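Local structure of eukaryotic translation initiation factor 2D (Homo sapiens, 5W2F) at residues 15-18 / 19-22; 27-30 / 31-34; 38-41 / 42-46. The protein delivers tRNA to the P-site of the eukaryotic ribosome independently of GTP, the chain here being its C-terminal part with SWIB/MDM2 and SUI1 regions. One frame throughout, in Å; residues are numbered along the deposited sequence.

Contact 1. Residues 15-18 / 19-22; sequences LLFQ and ESGH
Phe17 and the residues up to His22 close the end of a short helix, and most of the bonding converges on one carbonyl oxygen. Phe17 O takes the backbone N-H of His22 at 3.2 Å with an N-H...O angle of 169°, and the hydroxyl of Ser20, whose OG lies 2.7 Å from Phe17 O. The two donors come from opposite faces of the carbonyl plane, so the oxygen is gripped from both sides; a third approach, from Gly21 N, is weak. Gly21 N makes its better bond to Gln18 O at 3.2 Å, from well above that carbonyl's plane. With Gly21 at positive phi (86°), the bonds His22 N to Phe17 O and Gly21 N to Gln18 O form a Schellman motif, overlapping a type I turn from Gln18 to Gly21.

Ser20 can be followed outward from its backbone. Its CB passes 3.7 Å from Phe17 O, and OG, held between the backbone N and the carbonyl carbon (chi1 72°), is thereby directed at that oxygen. OG also lies at the edge of the Phe17 ring, near its plane, 4.1 Å from CD1. It accepts in turn from His22 ND1 at 3.0 Å, the oxygen lying in the imidazole plane, a bond that restrains the rotation of that ring. The hydroxyl thus relays between an imidazole and the helix end. Two waters extend the last helical turn, one bridging Leu15 O to Glu19 N, the other Leu16 O to Ser20 N.

Phe17 itself is buried: its side chain packs on Leu28 of strand 27-28, on Ile36 of helix 30-43, and on Val9 and Leu90. Leu16 turns to Tyr40 of helix 30-43 and Leu61 of helix 59-65, while Leu15 touches Ile60 of the latter.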
loop_
_atom_site.group_PDB
_atom_site.type_symbol
_atom_site.label_atom_id
_atom_site.label_comp_id
_atom_site.label_asym_id
_atom_site.label_seq_id
_atom_site.Cartn_x
_atom_site.Cartn_y
_atom_site.Cartn_z
ATOM N N LEU A 15 3.428 20.003 10.845
ATOM C CA LEU A 15 4.033 20.595 12.047
ATOM C C LEU A 15 4.642 19.544 12.975
ATOM O O LEU A 15 5.658 19.809 13.621
ATOM C CB LEU A 15 3.041 21.485 12.806
ATOM C CG LEU A 15 2.517 22.703 12.037
ATOM C CD1 LEU A 15 1.496 23.486 12.858
ATOM C CD2 LEU A 15 3.677 23.593 11.611
ATOM N N LEU A 16 4.044 18.355 13.024
ATOM C CA LEU A 16 4.611 17.259 13.826
ATOM C C LEU A 16 5.965 16.838 13.267
ATOM O O LEU A 16 6.897 16.608 14.023
ATOM C CB LEU A 16 3.661 16.062 13.875
ATOM C CG LEU A 16 4.129 14.763 14.536
ATOM C CD1 LEU A 16 4.540 15.031 15.979
ATOM C CD2 LEU A 16 3.009 13.732 14.479
ATOM N N PHE A 17 6.066 16.746 11.938
ATOM C CA PHE A 17 7.261 16.220 11.277
ATOM C C PHE A 17 8.332 17.251 10.949
ATOM O O PHE A 17 9.431 16.876 10.514
ATOM C CB PHE A 17 6.841 15.425 10.028
ATOM C CG PHE A 17 6.237 14.109 10.391
ATOM C CD1 PHE A 17 7.053 13.021 10.673
ATOM C CD2 PHE A 17 4.870 13.980 10.561
ATOM C CE1 PHE A 17 6.511 11.832 11.091
ATOM C CE2 PHE A 17 4.322 12.780 10.964
ATOM C CZ PHE A 17 5.138 11.709 11.235
ATOM N N GLN A 18 8.008 18.526 11.180
ATOM C CA GLN A 18 8.858 19.669 10.823
ATOM C C GLN A 18 10.251 19.586 11.433
ATOM O O GLN A 18 11.241 19.784 10.723
ATOM C CB GLN A 18 8.173 20.980 11.256
ATOM C CG GLN A 18 8.830 22.251 10.761
ATOM C CD GLN A 18 7.900 23.450 10.814
ATOM O OE1 GLN A 18 7.709 24.143 9.819
ATOM N NE2 GLN A 18 7.318 23.700 11.972
ATOM N N GLU A 19 10.332 19.290 12.734
ATOM C CA GLU A 19 11.640 19.263 13.437
ATOM C C GLU A 19 12.544 18.144 12.941
ATOM O O GLU A 19 13.758 18.335 12.829
ATOM C CB GLU A 19 11.450 19.147 14.959
ATOM C CG GLU A 19 12.719 18.917 15.792
ATOM C CD GLU A 19 13.778 19.992 15.612
ATOM O OE1 GLU A 19 13.421 21.162 15.338
ATOM O OE2 GLU A 19 14.977 19.661 15.764
ATOM N N SER A 20 11.946 16.984 12.645
ATOM C CA SER A 20 12.684 15.828 12.129
ATOM C C SER A 20 13.178 16.017 10.693
ATOM O O SER A 20 13.934 15.191 10.200
ATOM C CB SER A 20 11.824 14.562 12.200
ATOM O OG SER A 20 10.799 14.608 11.229
ATOM N N GLY A 21 12.704 17.065 10.019
ATOM C CA GLY A 21 13.148 17.424 8.682
ATOM C C GLY A 21 12.404 16.708 7.569
ATOM O O GLY A 21 12.942 16.589 6.486
ATOM N N HIS A 22 11.162 16.266 7.845
ATOM C CA HIS A 22 10.414 15.473 6.857
ATOM C C HIS A 22 9.189 16.286 6.466
ATOM O O HIS A 22 8.377 16.647 7.305
ATOM C CB HIS A 22 9.991 14.152 7.516
ATOM C CG HIS A 22 11.132 13.209 7.688
ATOM N ND1 HIS A 22 11.682 12.919 8.918
ATOM C CD2 HIS A 22 11.880 12.548 6.774
ATOM C CE1 HIS A 22 12.699 12.090 8.756
ATOM N NE2 HIS A 22 12.840 11.848 7.465
HETATM O O HOH W 1 8.290 19.160 14.776
HETATM O O HOH W 2 9.498 16.085 13.908
#

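Contact 2. Residues 27-30 / 31-34; sequences FLEG and SEVR
Glu32 reaches back along the chain to Glu29, and its OE1 accepts the backbone N-H of Glu29 at 2.8 Å. The N-H...O angle of 171° makes this a straight bond, and OE1 uses its anti lone pair, the one facing away from OE2. CG stands anti to the carbonyl carbon (chi1 -64°) and the chain then runs extended; these torsions carry the carboxylate back to Glu29, and its turn about CG-CD sets OE1 toward the N-H. A water completes the grip, donating to OE1 and to Phe27 O. On its way the side chain lies close to the backbone it caps, with Glu32 CB 3.4 Å from Glu29 O.

The bond belongs to the start of helix 30-43, where Glu29 occupies the N-cap position. Glu32, three residues on, accepts the N-cap N-H, the backbone-to-side-chain half of a capping box. The Glu29 carbonyl opens the helical bonding, Val33 N donating to Glu29 O at 3.0 Å nearly along the C=O axis, followed by Arg34 N to Gly30 O. Here a strand of the N-terminal antiparallel sheet passes directly into a helix within the SWIB/MDM2 region.

Glu29 sends its own extended chain elsewhere: OE2 forms a salt bridge with Lys4 of the adjacent strand, 4-8. The two carboxylates, their planes 55° apart, stay separate, with Glu29 OE2 4.7 Å from Glu32 OE1; Lys4 would be expected to offset some of the like charge.

On the inner side Leu28 and Val33 cross at about a right angle, Leu28 CB meeting Val33 CG2 at 3.9 Å. The CG2 branch turns back to the strand, also coming within 3.5 Å of Glu29 O. Arg34 lays the aliphatic start of its chain beside Gly30 O and also touches Leu83 and Leu87 of helix 79-89.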
loop_
_atom_site.group_PDB
_atom_site.type_symbol
_atom_site.label_atom_id
_atom_site.label_comp_id
_atom_site.label_asym_id
_atom_site.label_seq_id
_atom_site.Cartn_x
_atom_site.Cartn_y
_atom_site.Cartn_z
ATOM N N PHE A 27 8.081 9.949 2.633
ATOM C CA PHE A 27 7.739 8.571 2.928
ATOM C C PHE A 27 8.644 8.043 4.025
ATOM O O PHE A 27 9.868 8.207 3.963
ATOM C CB PHE A 27 7.871 7.724 1.669
ATOM C CG PHE A 27 6.861 8.079 0.619
ATOM C CD1 PHE A 27 5.597 7.504 0.633
ATOM C CD2 PHE A 27 7.146 9.008 -0.366
ATOM C CE1 PHE A 27 4.643 7.859 -0.312
ATOM C CE2 PHE A 27 6.197 9.371 -1.304
ATOM C CZ PHE A 27 4.951 8.793 -1.290
ATOM N N LEU A 28 8.034 7.379 5.003
ATOM C CA LEU A 28 8.715 6.911 6.186
ATOM C C LEU A 28 8.348 5.469 6.471
ATOM O O LEU A 28 7.197 5.058 6.279
ATOM C CB LEU A 28 8.306 7.775 7.392
ATOM C CG LEU A 28 8.706 9.251 7.329
ATOM C CD1 LEU A 28 8.025 10.043 8.437
ATOM C CD2 LEU A 28 10.210 9.351 7.429
ATOM N N GLU A 29 9.305 4.720 7.006
ATOM C CA GLU A 29 9.008 3.406 7.558
ATOM C C GLU A 29 8.348 3.588 8.935
ATOM O O GLU A 29 8.549 4.609 9.619
ATOM C CB GLU A 29 10.283 2.565 7.684
ATOM C CG GLU A 29 10.986 2.346 6.350
ATOM C CD GLU A 29 12.248 1.529 6.468
ATOM O OE1 GLU A 29 12.389 0.766 7.424
ATOM O OE2 GLU A 29 13.105 1.639 5.585
ATOM N N GLY A 30 7.585 2.589 9.359
ATOM C CA GLY A 30 6.940 2.646 10.664
ATOM C C GLY A 30 7.940 2.890 11.787
ATOM O O GLY A 30 7.673 3.663 12.696
ATOM N N SER A 31 9.094 2.221 11.735
ATOM C CA SER A 31 10.125 2.391 12.776
ATOM C C SER A 31 10.629 3.825 12.847
ATOM O O SER A 31 10.947 4.323 13.927
ATOM C CB SER A 31 11.294 1.440 12.559
ATOM O OG SER A 31 11.890 1.641 11.291
ATOM N N GLU A 32 10.689 4.497 11.699
ATOM C CA GLU A 32 11.108 5.889 11.649
ATOM C C GLU A 32 10.046 6.787 12.262
ATOM O O GLU A 32 10.368 7.726 12.999
ATOM C CB GLU A 32 11.386 6.336 10.211
ATOM C CG GLU A 32 12.533 5.619 9.561
ATOM C CD GLU A 32 12.758 6.074 8.132
ATOM O OE1 GLU A 32 11.865 5.837 7.283
ATOM O OE2 GLU A 32 13.830 6.659 7.864
ATOM N N VAL A 33 8.780 6.529 11.937
ATOM C CA VAL A 33 7.676 7.289 12.544
ATOM C C VAL A 33 7.733 7.186 14.064
ATOM O O VAL A 33 7.593 8.195 14.781
ATOM C CB VAL A 33 6.288 6.818 12.034
ATOM C CG1 VAL A 33 5.177 7.573 12.761
ATOM C CG2 VAL A 33 6.180 7.002 10.524
ATOM N N ARG A 34 7.970 5.969 14.555
ATOM C CA ARG A 34 8.035 5.727 15.985
ATOM C C ARG A 34 9.140 6.552 16.641
ATOM O O ARG A 34 8.908 7.235 17.645
ATOM C CB ARG A 34 8.161 4.226 16.275
ATOM C CG ARG A 34 6.877 3.456 15.958
ATOM C CD ARG A 34 7.054 1.939 16.103
ATOM N NE ARG A 34 5.882 1.186 15.632
ATOM C CZ ARG A 34 4.736 1.036 16.304
ATOM N NH1 ARG A 34 3.739 0.334 15.762
ATOM N NH2 ARG A 34 4.567 1.572 17.516
HETATM O O HOH W 3 12.208 6.251 4.596
#

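Contact 3. Residues 38-41 / 42-46; sequences INYA and KKNDL
Ile38 and Lys42, one helical turn apart, lie side by side and point the same way, Ile38 CG2 touching Lys42 CD at 3.8 Å. The lysine chain bends about its CG-CD bond, and a water accepts from NZ while donating to Asn39 OD1. Ile38 O and Asn39 O receive the regular helical bonds of Lys42 N and Lys43 N.

Tyr40 comes next; its ring offers one face to Asn44, whose ND2 sits 3.3 Å above the plane, over the ring centre, with amide and ring planes 43° apart. The same ND2 donates to Tyr40 O at 2.9 Å. Asn44 N also donates to Tyr40 O, and the two donors reach it from opposite faces of its plane. With CG anti to the backbone N (chi1 -178°), the ring lies alongside the helix end, and its CE1 meets Leu46 CD1 at 3.9 Å. Its hydroxyl is hydrogen-bonded to Asp58.

Ala41 O accepts Leu46 N in the carbonyl plane at 2.9 Å, with an N-H...O angle of 170°, and Ala41 CB lies 4.3 Å from Leu46 CB. The Ala41 side chain also packs on Trp79 and Val55.

Asp45, at positive phi, donates from its N to Lys42 O; together with the bond from Leu46 N to Ala41 O, this defines the Schellman motif that ends helix 30-43.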
loop_
_atom_site.group_PDB
_atom_site.type_symbol
_atom_site.label_atom_id
_atom_site.label_comp_id
_atom_site.label_asym_id
_atom_site.label_seq_id
_atom_site.Cartn_x
_atom_site.Cartn_y
_atom_site.Cartn_z
ATOM N N ILE A 38 8.409 9.639 19.298
ATOM C CA ILE A 38 9.004 9.540 20.629
ATOM C C ILE A 38 9.889 10.754 20.879
ATOM O O ILE A 38 9.811 11.370 21.945
ATOM C CB ILE A 38 9.729 8.202 20.832
ATOM C CG1 ILE A 38 8.688 7.068 20.913
ATOM C CG2 ILE A 38 10.568 8.215 22.101
ATOM C CD1 ILE A 38 9.263 5.675 20.792
ATOM N N ASN A 39 10.722 11.101 19.899
ATOM C CA ASN A 39 11.601 12.259 20.046
ATOM C C ASN A 39 10.831 13.566 20.180
ATOM O O ASN A 39 11.223 14.440 20.969
ATOM C CB ASN A 39 12.583 12.357 18.891
ATOM C CG ASN A 39 13.655 11.296 18.946
ATOM O OD1 ASN A 39 13.893 10.687 19.982
ATOM N ND2 ASN A 39 14.306 11.064 17.818
ATOM N N TYR A 40 9.724 13.690 19.449
ATOM C CA TYR A 40 8.895 14.884 19.548
ATOM C C TYR A 40 8.384 15.040 20.988
ATOM O O TYR A 40 8.468 16.127 21.591
ATOM C CB TYR A 40 7.739 14.840 18.528
ATOM C CG TYR A 40 6.881 16.075 18.576
ATOM C CD1 TYR A 40 5.815 16.193 19.481
ATOM C CD2 TYR A 40 7.125 17.133 17.712
ATOM C CE1 TYR A 40 5.046 17.348 19.538
ATOM C CE2 TYR A 40 6.364 18.283 17.755
ATOM C CZ TYR A 40 5.333 18.395 18.671
ATOM O OH TYR A 40 4.610 19.557 18.697
ATOM N N ALA A 41 7.872 13.954 21.557
ATOM C CA ALA A 41 7.349 14.019 22.914
ATOM C C ALA A 41 8.427 14.382 23.927
ATOM O O ALA A 41 8.197 15.199 24.826
ATOM C CB ALA A 41 6.691 12.705 23.286
ATOM N N LYS A 42 9.607 13.795 23.773
ATOM C CA LYS A 42 10.698 14.045 24.706
ATOM C C LYS A 42 11.217 15.486 24.566
ATOM O O LYS A 42 11.382 16.207 25.577
ATOM C CB LYS A 42 11.813 13.012 24.511
ATOM C CG LYS A 42 11.409 11.619 24.988
ATOM C CD LYS A 42 12.337 10.501 24.535
ATOM C CE LYS A 42 13.677 10.508 25.201
ATOM N NZ LYS A 42 14.464 9.341 24.694
ATOM N N LYS A 43 11.437 15.914 23.321
ATOM C CA LYS A 43 11.947 17.265 23.037
ATOM C C LYS A 43 11.015 18.363 23.544
ATOM O O LYS A 43 11.478 19.427 23.970
ATOM C CB LYS A 43 12.196 17.444 21.520
ATOM C CG LYS A 43 12.725 18.814 21.106
ATOM C CD LYS A 43 12.746 18.995 19.595
ATOM C CE LYS A 43 12.783 20.472 19.221
ATOM N NZ LYS A 43 13.930 21.184 19.848
ATOM N N ASN A 44 9.705 18.113 23.508
ATOM C CA ASN A 44 8.715 19.124 23.892
ATOM C C ASN A 44 8.176 18.956 25.318
ATOM O O ASN A 44 7.206 19.607 25.694
ATOM C CB ASN A 44 7.595 19.157 22.846
ATOM C CG ASN A 44 8.086 19.689 21.514
ATOM O OD1 ASN A 44 8.362 20.883 21.379
ATOM N ND2 ASN A 44 8.258 18.800 20.546
ATOM N N ASP A 45 8.839 18.114 26.108
ATOM C CA ASP A 45 8.514 17.894 27.525
ATOM C C ASP A 45 7.068 17.479 27.740
ATOM O O ASP A 45 6.401 17.981 28.639
ATOM C CB ASP A 45 8.857 19.129 28.380
ATOM C CG ASP A 45 10.305 19.462 28.338
ATOM O OD1 ASP A 45 11.118 18.512 28.438
ATOM O OD2 ASP A 45 10.628 20.672 28.230
ATOM N N LEU A 46 6.607 16.538 26.916
ATOM C CA LEU A 46 5.202 16.127 26.937
ATOM C C LEU A 46 4.964 14.913 27.809
ATOM O O LEU A 46 3.821 14.533 28.014
ATOM C CB LEU A 46 4.714 15.865 25.525
ATOM C CG LEU A 46 4.819 17.070 24.582
ATOM C CD1 LEU A 46 4.180 16.710 23.246
ATOM C CD2 LEU A 46 4.196 18.344 25.158
HETATM O O HOH W 4 14.789 9.219 21.865
HETATM O O HOH W 5 6.443 21.676 18.563
#

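How the contacts relate
The three contacts follow one another along the chain within the SWIB/MDM2 region. Contacts 2 and 3 mark the two ends of helix 30-43, their centres about 16 Å apart, with no touch other than their adjoining sequence. Contact 1 lies about 12 Å, centre to centre, from each and packs against both: Phe17 CE1 reaches Leu28 CD1 of contact 2 at 3.5 Å, and Leu16 CD1 reaches Tyr40 CG of contact 3 at 3.6 Å. At the surface, Glu19 CG lies 3.8 Å from Lys43 CE. Contacts 1 and 3 share the Schellman ending, with glycine and aspartate respectively at the positive-phi position, whereas contact 2 is a helix start.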